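Local coordinates for protein D-alanyl-lipoteichoic acid synthetase (Streptococcus pneumoniae, PDB 3BMA) that probably takes part in the D-alanylation of lipoteichoic acid during cell wall biogenesis at the cell membrane, at residues Q101-I106 and N291-I296. The protein carries 1 engineered substitution. Numbering follows the deposited sequence.
Sequences QVVYVI and NPIFII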
loop_
_atom_site.group_PDB
_atom_site.type_symbol
_atom_site.label_atom_id
_atom_site.label_comp_id
_atom_site.label_asym_id
_atom_site.label_seq_id
_atom_site.Cartn_x
_atom_site.Cartn_y
_atom_site.Cartn_z
ATOM N N GLN C 101 2.165 16.530 -35.410
ATOM C CA GLN C 101 2.365 15.831 -36.672
ATOM C C GLN C 101 3.421 14.741 -36.521
ATOM O O GLN C 101 4.442 14.947 -35.857
ATOM C CB GLN C 101 2.769 16.809 -37.776
ATOM C CG GLN C 101 1.646 17.717 -38.256
ATOM C CD GLN C 101 2.064 18.588 -39.430
ATOM O OE1 GLN C 101 3.149 19.171 -39.434
ATOM N NE2 GLN C 101 1.198 18.682 -40.431
ATOM N N VAL C 102 3.159 13.577 -37.118
ATOM C CA VAL C 102 4.141 12.484 -37.182
ATOM C C VAL C 102 4.288 11.909 -38.607
ATOM O O VAL C 102 3.455 12.167 -39.483
ATOM C CB VAL C 102 3.829 11.321 -36.174
ATOM C CG1 VAL C 102 3.577 11.837 -34.750
ATOM C CG2 VAL C 102 2.667 10.474 -36.645
ATOM N N VAL C 103 5.365 11.150 -38.822
ATOM C CA VAL C 103 5.554 10.347 -40.034
ATOM C C VAL C 103 5.492 8.876 -39.632
ATOM O O VAL C 103 6.201 8.447 -38.724
ATOM C CB VAL C 103 6.917 10.644 -40.722
ATOM C CG1 VAL C 103 7.178 9.673 -41.873
ATOM C CG2 VAL C 103 6.963 12.069 -41.218
ATOM N N TYR C 104 4.632 8.111 -40.295
ATOM C CA TYR C 104 4.485 6.693 -39.996
ATOM C C TYR C 104 4.614 5.853 -41.264
ATOM O O TYR C 104 3.726 5.860 -42.109
ATOM C CB TYR C 104 3.143 6.434 -39.301
ATOM C CG TYR C 104 3.060 5.098 -38.604
ATOM C CD1 TYR C 104 3.500 4.953 -37.290
ATOM C CD2 TYR C 104 2.542 3.979 -39.252
ATOM C CE1 TYR C 104 3.438 3.732 -36.642
ATOM C CE2 TYR C 104 2.475 2.750 -38.613
ATOM C CZ TYR C 104 2.922 2.638 -37.307
ATOM O OH TYR C 104 2.865 1.427 -36.668
ATOM N N VAL C 105 5.729 5.138 -41.390
ATOM C CA VAL C 105 5.937 4.192 -42.487
ATOM C C VAL C 105 5.057 2.957 -42.284
ATOM O O VAL C 105 4.977 2.436 -41.175
ATOM C CB VAL C 105 7.426 3.792 -42.584
ATOM C CG1 VAL C 105 7.637 2.606 -43.526
ATOM C CG2 VAL C 105 8.252 4.979 -43.035
ATOM N N ILE C 106 4.355 2.530 -43.336
ATOM C CA ILE C 106 3.614 1.267 -43.314
ATOM C C ILE C 106 4.090 0.404 -44.471
ATOM O O ILE C 106 3.653 0.581 -45.615
ATOM C CB ILE C 106 2.083 1.452 -43.454
ATOM C CG1 ILE C 106 1.531 2.469 -42.460
ATOM C CG2 ILE C 106 1.368 0.125 -43.257
ATOM C CD1 ILE C 106 0.047 2.716 -42.641
ATOM N N ASN C 291 -1.693 14.211 -36.293
ATOM C CA ASN C 291 -1.907 14.299 -37.733
ATOM C C ASN C 291 -0.751 13.617 -38.455
ATOM O O ASN C 291 0.276 14.239 -38.722
ATOM C CB ASN C 291 -2.050 15.762 -38.170
ATOM C CG ASN C 291 -2.498 15.911 -39.618
ATOM O OD1 ASN C 291 -3.041 14.983 -40.226
ATOM N ND2 ASN C 291 -2.278 17.096 -40.174
ATOM N N PRO C 292 -0.914 12.322 -38.765
ATOM C CA PRO C 292 0.138 11.535 -39.381
ATOM C C PRO C 292 0.145 11.611 -40.902
ATOM O O PRO C 292 -0.913 11.730 -41.529
ATOM C CB PRO C 292 -0.210 10.110 -38.947
ATOM C CG PRO C 292 -1.682 10.122 -38.765
ATOM C CD PRO C 292 -2.128 11.519 -38.529
ATOM N N ILE C 293 1.339 11.558 -41.486
ATOM C CA ILE C 293 1.463 11.228 -42.900
ATOM C C ILE C 293 2.019 9.809 -43.023
ATOM O O ILE C 293 3.073 9.496 -42.474
ATOM C CB ILE C 293 2.273 12.282 -43.720
ATOM C CG1 ILE C 293 2.258 11.929 -45.215
ATOM C CG2 ILE C 293 3.698 12.464 -43.182
ATOM C CD1 ILE C 293 2.498 13.115 -46.144
ATOM N N PHE C 294 1.276 8.947 -43.710
ATOM C CA PHE C 294 1.684 7.557 -43.910
ATOM C C PHE C 294 2.483 7.362 -45.195
ATOM O O PHE C 294 2.182 7.963 -46.229
ATOM C CB PHE C 294 0.472 6.625 -43.876
ATOM C CG PHE C 294 -0.292 6.686 -42.584
ATOM C CD1 PHE C 294 0.165 6.005 -41.456
ATOM C CD2 PHE C 294 -1.451 7.447 -42.481
ATOM C CE1 PHE C 294 -0.527 6.059 -40.258
ATOM C CE2 PHE C 294 -2.153 7.513 -41.281
ATOM C CZ PHE C 294 -1.691 6.817 -40.170
ATOM N N ILE C 295 3.510 6.523 -45.112
ATOM C CA ILE C 295 4.370 6.232 -46.254
ATOM C C ILE C 295 4.218 4.761 -46.618
ATOM O O ILE C 295 4.401 3.883 -45.773
ATOM C CB ILE C 295 5.860 6.532 -45.944
ATOM C CG1 ILE C 295 6.033 7.859 -45.180
ATOM C CG2 ILE C 295 6.722 6.445 -47.212
ATOM C CD1 ILE C 295 5.627 9.126 -45.932
ATOM N N ILE C 296 3.858 4.496 -47.870
ATOM C CA ILE C 296 3.746 3.125 -48.349
ATOM C C ILE C 296 4.828 2.876 -49.400
ATOM O O ILE C 296 4.684 3.307 -50.540
ATOM C CB ILE C 296 2.334 2.808 -48.903
ATOM C CG1 ILE C 296 1.254 3.216 -47.894
ATOM C CG2 ILE C 296 2.214 1.324 -49.237
ATOM C CD1 ILE C 296 -0.169 2.898 -48.328
#
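Tyr104 and Phe294 meet across two neighbouring parallel strands, 101-105 and 291-296, of the five-stranded parallel sheet in this SGNH-hydrolase-clan fold, a helix-flanked alpha/beta arrangement. The parallel assignment rests on the 25° angle between the short strand axes and on a register that pairs each residue from Gln101-Asn291 to Val105-Ile295 in order. Backbone bonds zigzag accordingly: Ile293 N gives to Val102 O, Tyr104 N to Ile293 O at 3.0 Å and a nearly straight 174°, Ile295 N to Tyr104 O, and Ile106 N to Ile295 O at 2.8 Å. At the start of the pairing, Val102 N makes a weak hydrogen bond to Asn291 O at 3.4 Å.

On the face carrying Val102, Tyr104, Pro292 and Phe294, the two aromatic rings cross obliquely, their planes inclined at 77° and their centroids 6.0 Å apart. Phe294 CD1 lies 3.7 Å from Tyr104 CB, and Tyr104 CD2 sits in the plane of the Phe294 ring at its edge. Beyond strand 101-105, the extended Ile106 chain brings CD1 to 3.5 Å from Phe294 CD1. The other face pairs Val103 CG2 with Ile293 CG2, and Val103 CG1, anti to the backbone N, reaches Ile295 CG1. At the strand starts the Gln101 and Asn291 amides run side by side.

Helix 274-287 packs on the aromatic face, with Val281 meeting Tyr104 and Leu282 meeting Phe294, while Tyr104 OH is hydrogen-bonded to Ser83. Helix 355-369 packs on the face of Val103 and Ile293 through Phe360 and Phe367. The amides at the strand starts bond outward: Gln101 OE1 to Arg42, Gln101 NE2 to the Phe367 carbonyl, and Asn291 ND2 to Thr372 O.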